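Local coordinates for protein SusD homolog (Bacteroides thetaiotaomicron, PDB 3EHM) that probably binds mucin O-glycans as a SusD-like outer-membrane lipoprotein, helping this gut bacterium to use host mucin sugars, at residues 465-470 / 482-487; 275-280 / 307-312. All coordinates share one frame; numbering follows the deposited sequence.

Interaction 1 (465-470 / 482-487); sequences MKPMDE and DCRVPE
With CG anti to its own carbonyl carbon (chi1 -71°) and the chain extended from CG to NE, Arg-484 runs past the backbone of Lys-466 and the ring CD of Pro-467. The contact joins two loops of the SusD-like fold, one on each side of the short helix 472-475. Lys-466 and Arg-484 are the closest pair of residues along the two backbones, with CA atoms 5.3 Å apart. CD of Arg-484 lies 4.2 Å from CA of Lys-466. The CB of Lys-466 approaches the guanidinium obliquely, 4.4 Å from NE. The rest of the lysine side chain leads away from the arginine, and its NZ makes a weak hydrogen bond to the carbonyl of Asn-408. The guanidinium itself is held from outside the two segments. Its NH1 bonds the side-chain oxygen of Gln-529 and, weakly, the carbonyl of Leu-464, just before segment 465-470. Within the contact, Arg-484 offers its CB, CD and NE, its CA and its carbonyl O. Pro-467 turns its ring to the other loop and is buried. Its CD sits 4.1 Å from CB of Arg-484 and 3.8 Å from CA of Arg-484. The closest approach is Pro-467 CD to the carbonyl O of Arg-484, at 3.6 Å.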
HETATM    1  N   MSE A 465      -1.939  13.098  10.306  1.00 16.80           N
HETATM    2  CA  MSE A 465      -1.225  14.264  10.807  1.00 17.52           C
HETATM    3  C   MSE A 465      -1.041  15.084   9.532  1.00 17.37           C
HETATM    4  O   MSE A 465      -0.715  14.527   8.483  1.00 15.74           O
HETATM    5  CB  MSE A 465       0.146  13.855  11.362  1.00 17.77           C
HETATM    6  CG  MSE A 465       0.096  13.017  12.637  1.00 22.56           C
HETATM    7 SE   MSE A 465      -0.068  14.108  14.228  1.00 27.96          SE
HETATM    8  CE  MSE A 465       0.190  12.739  15.576  1.00 21.01           C
ATOM      9  N   LYS A 466      -1.257  16.392   9.611  1.00 17.52           N
ATOM     10  CA  LYS A 466      -1.123  17.250   8.438  1.00 18.10           C
ATOM     11  C   LYS A 466       0.335  17.400   8.023  1.00 17.29           C
ATOM     12  O   LYS A 466       1.238  17.296   8.850  1.00 18.61           O
ATOM     13  CB  LYS A 466      -1.707  18.632   8.738  1.00 21.80           C
ATOM     14  CG  LYS A 466      -0.927  19.384   9.801  1.00 23.96           C
ATOM     15  CD  LYS A 466      -1.623  20.664  10.235  1.00 27.73           C
ATOM     16  CE  LYS A 466      -0.837  21.339  11.351  1.00 29.03           C
ATOM     17  NZ  LYS A 466      -1.745  22.047  12.305  1.00 32.93           N
ATOM     18  N   PRO A 467       0.587  17.656   6.731  1.00 16.42           N
ATOM     19  CA  PRO A 467       1.973  17.811   6.286  1.00 15.75           C
ATOM     20  C   PRO A 467       2.647  18.997   6.975  1.00 16.17           C
ATOM     21  O   PRO A 467       2.023  20.024   7.214  1.00 15.62           O
ATOM     22  CB  PRO A 467       1.830  18.003   4.777  1.00 17.46           C
ATOM     23  CG  PRO A 467       0.471  18.640   4.636  1.00 17.83           C
ATOM     24  CD  PRO A 467      -0.354  17.847   5.613  1.00 17.04           C
HETATM   25  N   MSE A 468       3.925  18.844   7.298  1.00 16.84           N
HETATM   26  CA  MSE A 468       4.670  19.904   7.963  1.00 17.26           C
HETATM   27  C   MSE A 468       5.036  21.012   6.982  1.00 17.17           C
HETATM   28  O   MSE A 468       5.033  22.189   7.334  1.00 15.83           O
HETATM   29  CB  MSE A 468       5.931  19.328   8.591  1.00 17.84           C
HETATM   30  CG  MSE A 468       6.742  20.335   9.359  1.00 20.81           C
HETATM   31 SE   MSE A 468       8.310  19.537  10.137  1.00 28.22          SE
HETATM   32  CE  MSE A 468       8.112  17.707   9.579  1.00 33.56           C
ATOM     33  N   ASP A 469       5.359  20.620   5.752  1.00 17.01           N
ATOM     34  CA  ASP A 469       5.713  21.562   4.695  1.00 18.37           C
ATOM     35  C   ASP A 469       4.424  22.136   4.114  1.00 19.66           C
ATOM     36  O   ASP A 469       3.822  21.552   3.213  1.00 19.52           O
ATOM     37  CB  ASP A 469       6.504  20.836   3.604  1.00 18.21           C
ATOM     38  CG  ASP A 469       6.917  21.752   2.467  1.00 20.04           C
ATOM     39  OD1 ASP A 469       6.707  22.984   2.572  1.00 17.34           O
ATOM     40  OD2 ASP A 469       7.458  21.231   1.469  1.00 17.48           O
ATOM     41  N   GLU A 470       4.005  23.288   4.626  1.00 20.01           N
ATOM     42  CA  GLU A 470       2.774  23.916   4.170  1.00 20.15           C
ATOM     43  C   GLU A 470       2.780  24.361   2.710  1.00 19.07           C
ATOM     44  O   GLU A 470       1.743  24.742   2.170  1.00 18.18           O
ATOM     45  CB  GLU A 470       2.427  25.097   5.078  1.00 23.17           C
ATOM     46  CG  GLU A 470       2.089  24.679   6.504  1.00 28.55           C
ATOM     47  CD  GLU A 470       1.444  25.795   7.303  1.00 31.75           C
ATOM     48  OE1 GLU A 470       2.092  26.848   7.492  1.00 32.25           O
ATOM     49  OE2 GLU A 470       0.284  25.616   7.739  1.00 35.96           O
ATOM     50  N   ASP A 482      -7.711  20.934   1.831  1.00 31.85           N
ATOM     51  CA  ASP A 482      -8.357  19.923   1.003  1.00 33.29           C
ATOM     52  C   ASP A 482      -7.445  18.714   0.801  1.00 32.43           C
ATOM     53  O   ASP A 482      -7.916  17.630   0.448  1.00 32.98           O
ATOM     54  CB  ASP A 482      -8.730  20.510  -0.359  1.00 34.45           C
ATOM     55  CG  ASP A 482      -9.777  21.597  -0.258  1.00 36.35           C
ATOM     56  OD1 ASP A 482     -10.911  21.288   0.168  1.00 36.85           O
ATOM     57  OD2 ASP A 482      -9.461  22.760  -0.599  1.00 37.97           O
ATOM     58  N   CYS A 483      -6.144  18.905   1.025  1.00 30.19           N
ATOM     59  CA  CYS A 483      -5.172  17.829   0.858  1.00 27.86           C
ATOM     60  C   CYS A 483      -4.130  17.696   1.964  1.00 23.96           C
ATOM     61  O   CYS A 483      -3.367  18.626   2.241  1.00 23.52           O
ATOM     62  CB  CYS A 483      -4.427  17.974  -0.480  1.00 27.84           C
ATOM     63  SG  CYS A 483      -5.409  17.577  -1.957  1.00 40.52           S
ATOM     64  N   ARG A 484      -4.106  16.528   2.596  1.00 20.04           N
ATOM     65  CA  ARG A 484      -3.106  16.236   3.613  1.00 17.63           C
ATOM     66  C   ARG A 484      -2.123  15.278   2.943  1.00 15.86           C
ATOM     67  O   ARG A 484      -1.051  15.006   3.470  1.00 15.24           O
ATOM     68  CB  ARG A 484      -3.738  15.601   4.852  1.00 17.38           C
ATOM     69  CG  ARG A 484      -4.571  16.596   5.642  1.00 19.40           C
ATOM     70  CD  ARG A 484      -4.943  16.096   7.027  1.00 17.05           C
ATOM     71  NE  ARG A 484      -5.746  17.100   7.711  1.00 16.17           N
ATOM     72  CZ  ARG A 484      -6.284  16.951   8.913  1.00 18.27           C
ATOM     73  NH1 ARG A 484      -6.110  15.826   9.595  1.00 16.34           N
ATOM     74  NH2 ARG A 484      -7.015  17.933   9.427  1.00 16.49           N
ATOM     75  N   VAL A 485      -2.513  14.782   1.767  1.00 14.64           N
ATOM     76  CA  VAL A 485      -1.684  13.883   0.955  1.00 12.60           C
ATOM     77  C   VAL A 485      -2.034  14.132  -0.509  1.00 12.69           C
ATOM     78  O   VAL A 485      -3.111  14.633  -0.810  1.00 13.07           O
ATOM     79  CB  VAL A 485      -1.962  12.379   1.250  1.00 13.42           C
ATOM     80  CG1 VAL A 485      -1.905  12.118   2.740  1.00 12.82           C
ATOM     81  CG2 VAL A 485      -3.311  11.959   0.676  1.00 11.64           C
ATOM     82  N   PRO A 486      -1.121  13.809  -1.442  1.00 12.17           N
ATOM     83  CA  PRO A 486      -1.470  14.037  -2.846  1.00 12.29           C
ATOM     84  C   PRO A 486      -2.579  13.043  -3.210  1.00 12.34           C
ATOM     85  O   PRO A 486      -2.667  11.964  -2.617  1.00 11.01           O
ATOM     86  CB  PRO A 486      -0.165  13.732  -3.586  1.00 12.08           C
ATOM     87  CG  PRO A 486       0.897  14.035  -2.555  1.00 13.97           C
ATOM     88  CD  PRO A 486       0.301  13.451  -1.302  1.00 12.46           C
ATOM     89  N   GLU A 487      -3.433  13.406  -4.162  1.00 12.25           N
ATOM     90  CA  GLU A 487      -4.511  12.514  -4.581  1.00 12.70           C
ATOM     91  C   GLU A 487      -3.984  11.468  -5.568  1.00 11.90           C
ATOM     92  O   GLU A 487      -4.622  10.437  -5.801  1.00 12.32           O
ATOM     93  CB  GLU A 487      -5.638  13.309  -5.255  1.00 16.29           C
ATOM     94  CG  GLU A 487      -6.400  14.282  -4.354  1.00 16.21           C
ATOM     95  CD  GLU A 487      -7.244  13.592  -3.291  1.00 19.31           C
ATOM     96  OE1 GLU A 487      -7.549  12.387  -3.442  1.00 17.22           O
ATOM     97  OE2 GLU A 487      -7.617  14.267  -2.305  1.00 20.67           O
TER

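Interaction 2 (275-280 / 307-312); sequences TIWGYL and YFPVAP
Over one face of the Trp-277 indole lies the ring of Pro-309. CG of Pro-309 stands 3.7 Å above the indole plane, offset toward the rim. Pro-309 CD is 4.2 Å from the centroid of the five-membered ring and 11° off the normal, a CH-pi contact. The carbonyl O of Tyr-307 approaches the indole obliquely, 3.5 Å from NE1. Beside it, CB of Tyr-307 lies 4.0 Å from CD1 of Trp-277, while the phenol ring leads away toward helix 287-291. This is a helix-to-loop contact. Trp-277 projects from helix 274-282 onto the loop that follows strand 304-306. Its CG is anti to the backbone N (chi1 165°), which sends the indole toward the loop, and chi2 of 79° turns its face to Pro-309. CB of Trp-277 also meets CB of Pro-309 at 3.9 Å, so the proline touches both the stem and the ring. Met-272 of strand 270-272 packs against Trp-277, Tyr-307 and Pro-309, and the indole also touches Asn-401. The interface is buried and mostly apolar. Pro-309 CG and CB make van der Waals contact, while the CD hydrogens, polarised by the neighbouring nitrogen, probably favour the electron-rich indole face.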
ATOM      1  N   THR A 275       1.764  10.001  12.244  1.00 13.05           N
ATOM      2  CA  THR A 275       0.413   9.463  12.219  1.00 13.57           C
ATOM      3  C   THR A 275       0.311   8.075  12.846  1.00 12.68           C
ATOM      4  O   THR A 275      -0.479   7.858  13.762  1.00 12.44           O
ATOM      5  CB  THR A 275      -0.132   9.397  10.782  1.00 12.12           C
ATOM      6  OG1 THR A 275      -0.085  10.705  10.197  1.00 14.31           O
ATOM      7  CG2 THR A 275      -1.577   8.899  10.789  1.00 14.55           C
ATOM      8  N   ILE A 276       1.110   7.128  12.366  1.00 11.50           N
ATOM      9  CA  ILE A 276       1.026   5.792  12.923  1.00 11.77           C
ATOM     10  C   ILE A 276       1.433   5.793  14.399  1.00 10.01           C
ATOM     11  O   ILE A 276       0.875   5.051  15.200  1.00  9.95           O
ATOM     12  CB  ILE A 276       1.869   4.780  12.097  1.00 11.97           C
ATOM     13  CG1 ILE A 276       1.509   3.353  12.522  1.00 13.92           C
ATOM     14  CG2 ILE A 276       3.359   5.054  12.262  1.00 11.69           C
ATOM     15  CD1 ILE A 276       2.125   2.281  11.637  1.00 13.64           C
ATOM     16  N   TRP A 277       2.388   6.640  14.767  1.00 11.34           N
ATOM     17  CA  TRP A 277       2.797   6.709  16.165  1.00 13.33           C
ATOM     18  C   TRP A 277       1.620   7.175  17.016  1.00 12.58           C
ATOM     19  O   TRP A 277       1.360   6.625  18.079  1.00 12.39           O
ATOM     20  CB  TRP A 277       3.952   7.687  16.367  1.00 12.27           C
ATOM     21  CG  TRP A 277       4.137   8.035  17.823  1.00 16.89           C
ATOM     22  CD1 TRP A 277       4.749   7.274  18.778  1.00 16.78           C
ATOM     23  CD2 TRP A 277       3.623   9.192  18.498  1.00 17.15           C
ATOM     24  NE1 TRP A 277       4.644   7.884  20.008  1.00 17.77           N
ATOM     25  CE2 TRP A 277       3.958   9.061  19.865  1.00 16.39           C
ATOM     26  CE3 TRP A 277       2.908  10.323  18.081  1.00 17.28           C
ATOM     27  CZ2 TRP A 277       3.604  10.023  20.821  1.00 19.12           C
ATOM     28  CZ3 TRP A 277       2.553  11.280  19.032  1.00 18.89           C
ATOM     29  CH2 TRP A 277       2.903  11.122  20.386  1.00 17.36           C
ATOM     30  N   GLY A 278       0.926   8.207  16.540  1.00 13.62           N
ATOM     31  CA  GLY A 278      -0.211   8.746  17.267  1.00 13.36           C
ATOM     32  C   GLY A 278      -1.253   7.703  17.606  1.00 12.43           C
ATOM     33  O   GLY A 278      -1.763   7.663  18.733  1.00 11.68           O
ATOM     34  N   TYR A 279      -1.589   6.862  16.630  1.00 10.93           N
ATOM     35  CA  TYR A 279      -2.571   5.808  16.858  1.00 11.55           C
ATOM     36  C   TYR A 279      -2.026   4.725  17.787  1.00 11.66           C
ATOM     37  O   TYR A 279      -2.681   4.347  18.754  1.00 13.22           O
ATOM     38  CB  TYR A 279      -3.004   5.184  15.524  1.00 13.38           C
ATOM     39  CG  TYR A 279      -3.935   6.070  14.720  1.00 12.95           C
ATOM     40  CD1 TYR A 279      -5.264   6.239  15.101  1.00 14.28           C
ATOM     41  CD2 TYR A 279      -3.473   6.781  13.612  1.00 14.91           C
ATOM     42  CE1 TYR A 279      -6.113   7.096  14.407  1.00 14.38           C
ATOM     43  CE2 TYR A 279      -4.314   7.645  12.907  1.00 13.84           C
ATOM     44  CZ  TYR A 279      -5.634   7.800  13.314  1.00 16.21           C
ATOM     45  OH  TYR A 279      -6.468   8.679  12.646  1.00 14.34           O
ATOM     46  N   LEU A 280      -0.826   4.233  17.503  1.00 11.84           N
ATOM     47  CA  LEU A 280      -0.234   3.178  18.322  1.00 13.49           C
ATOM     48  C   LEU A 280      -0.111   3.598  19.779  1.00 15.35           C
ATOM     49  O   LEU A 280      -0.412   2.818  20.682  1.00 16.12           O
ATOM     50  CB  LEU A 280       1.139   2.783  17.768  1.00 14.73           C
ATOM     51  CG  LEU A 280       1.130   2.183  16.358  1.00 15.56           C
ATOM     52  CD1 LEU A 280       2.561   1.933  15.889  1.00 14.72           C
ATOM     53  CD2 LEU A 280       0.339   0.884  16.363  1.00 15.03           C
ATOM     54  N   TYR A 307       9.711   6.601  22.100  1.00 19.62           N
ATOM     55  CA  TYR A 307       9.222   6.541  20.727  1.00 18.52           C
ATOM     56  C   TYR A 307       9.046   7.955  20.188  1.00 16.70           C
ATOM     57  O   TYR A 307       8.069   8.631  20.505  1.00 16.42           O
ATOM     58  CB  TYR A 307       7.906   5.763  20.697  1.00 18.43           C
ATOM     59  CG  TYR A 307       8.104   4.305  21.036  1.00 18.22           C
ATOM     60  CD1 TYR A 307       8.653   3.427  20.101  1.00 17.61           C
ATOM     61  CD2 TYR A 307       7.808   3.814  22.311  1.00 19.62           C
ATOM     62  CE1 TYR A 307       8.907   2.103  20.421  1.00 17.91           C
ATOM     63  CE2 TYR A 307       8.060   2.486  22.644  1.00 20.20           C
ATOM     64  CZ  TYR A 307       8.611   1.637  21.692  1.00 18.68           C
ATOM     65  OH  TYR A 307       8.878   0.328  22.005  1.00 22.61           O
ATOM     66  N   PHE A 308      10.010   8.391  19.379  1.00 16.62           N
ATOM     67  CA  PHE A 308      10.017   9.733  18.796  1.00 15.31           C
ATOM     68  C   PHE A 308       9.749   9.696  17.293  1.00 15.32           C
ATOM     69  O   PHE A 308      10.571   9.207  16.519  1.00 13.40           O
ATOM     70  CB  PHE A 308      11.379  10.397  19.029  1.00 16.28           C
ATOM     71  CG  PHE A 308      11.856  10.336  20.457  1.00 18.39           C
ATOM     72  CD1 PHE A 308      13.196  10.089  20.739  1.00 17.08           C
ATOM     73  CD2 PHE A 308      10.976  10.534  21.517  1.00 19.35           C
ATOM     74  CE1 PHE A 308      13.657  10.040  22.058  1.00 20.56           C
ATOM     75  CE2 PHE A 308      11.426  10.489  22.842  1.00 20.00           C
ATOM     76  CZ  PHE A 308      12.769  10.240  23.110  1.00 20.23           C
ATOM     77  N   PRO A 309       8.598  10.230  16.862  1.00 14.92           N
ATOM     78  CA  PRO A 309       8.252  10.240  15.439  1.00 16.15           C
ATOM     79  C   PRO A 309       8.788  11.446  14.672  1.00 16.11           C
ATOM     80  O   PRO A 309       9.235  12.431  15.261  1.00 16.72           O
ATOM     81  CB  PRO A 309       6.732  10.227  15.469  1.00 15.28           C
ATOM     82  CG  PRO A 309       6.445  11.120  16.639  1.00 17.57           C
ATOM     83  CD  PRO A 309       7.443  10.637  17.684  1.00 15.31           C
ATOM     84  N   VAL A 310       8.743  11.344  13.349  1.00 16.44           N
ATOM     85  CA  VAL A 310       9.162  12.418  12.460  1.00 14.31           C
ATOM     86  C   VAL A 310       7.880  12.799  11.727  1.00 14.38           C
ATOM     87  O   VAL A 310       7.152  11.929  11.240  1.00 14.26           O
ATOM     88  CB  VAL A 310      10.237  11.938  11.465  1.00 15.15           C
ATOM     89  CG1 VAL A 310      10.570  13.042  10.471  1.00 12.31           C
ATOM     90  CG2 VAL A 310      11.496  11.534  12.232  1.00 14.28           C
ATOM     91  N   ALA A 311       7.593  14.093  11.667  1.00 14.73           N
ATOM     92  CA  ALA A 311       6.368  14.564  11.036  1.00 15.88           C
ATOM     93  C   ALA A 311       6.281  14.250   9.548  1.00 16.16           C
ATOM     94  O   ALA A 311       7.299  14.076   8.873  1.00 14.02           O
ATOM     95  CB  ALA A 311       6.212  16.058  11.272  1.00 18.45           C
ATOM     96  N   PRO A 312       5.051  14.160   9.017  1.00 15.81           N
ATOM     97  CA  PRO A 312       4.866  13.862   7.595  1.00 15.89           C
ATOM     98  C   PRO A 312       5.290  15.039   6.733  1.00 16.07           C
ATOM     99  O   PRO A 312       5.147  16.196   7.135  1.00 16.62           O
ATOM    100  CB  PRO A 312       3.375  13.572   7.496  1.00 15.28           C
ATOM    101  CG  PRO A 312       2.798  14.484   8.526  1.00 15.62           C
ATOM    102  CD  PRO A 312       3.750  14.310   9.693  1.00 17.16           C
TER

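Interaction 2 closes along the chain before interaction 1 opens, and their centres lie about 15 Å apart. Each centre is about 18 Å from the centre of the chain. The two contacts share no helix, but their segments touch directly. Met-468 N probably bonds Pro-312 O at 2.9 Å, joining loop 465-470 to loop 307-312. Met-465 N probably bonds Thr-275 OG1 at 3.0 Å, tying the same loop to helix 274-282. Segment 465-470 therefore meets both sides of interaction 2 as well as segment 482-487. The two bonds link the 275-312 region to the loop after helix 449-459, so parts of the SusD-like chain well apart in sequence lie side by side.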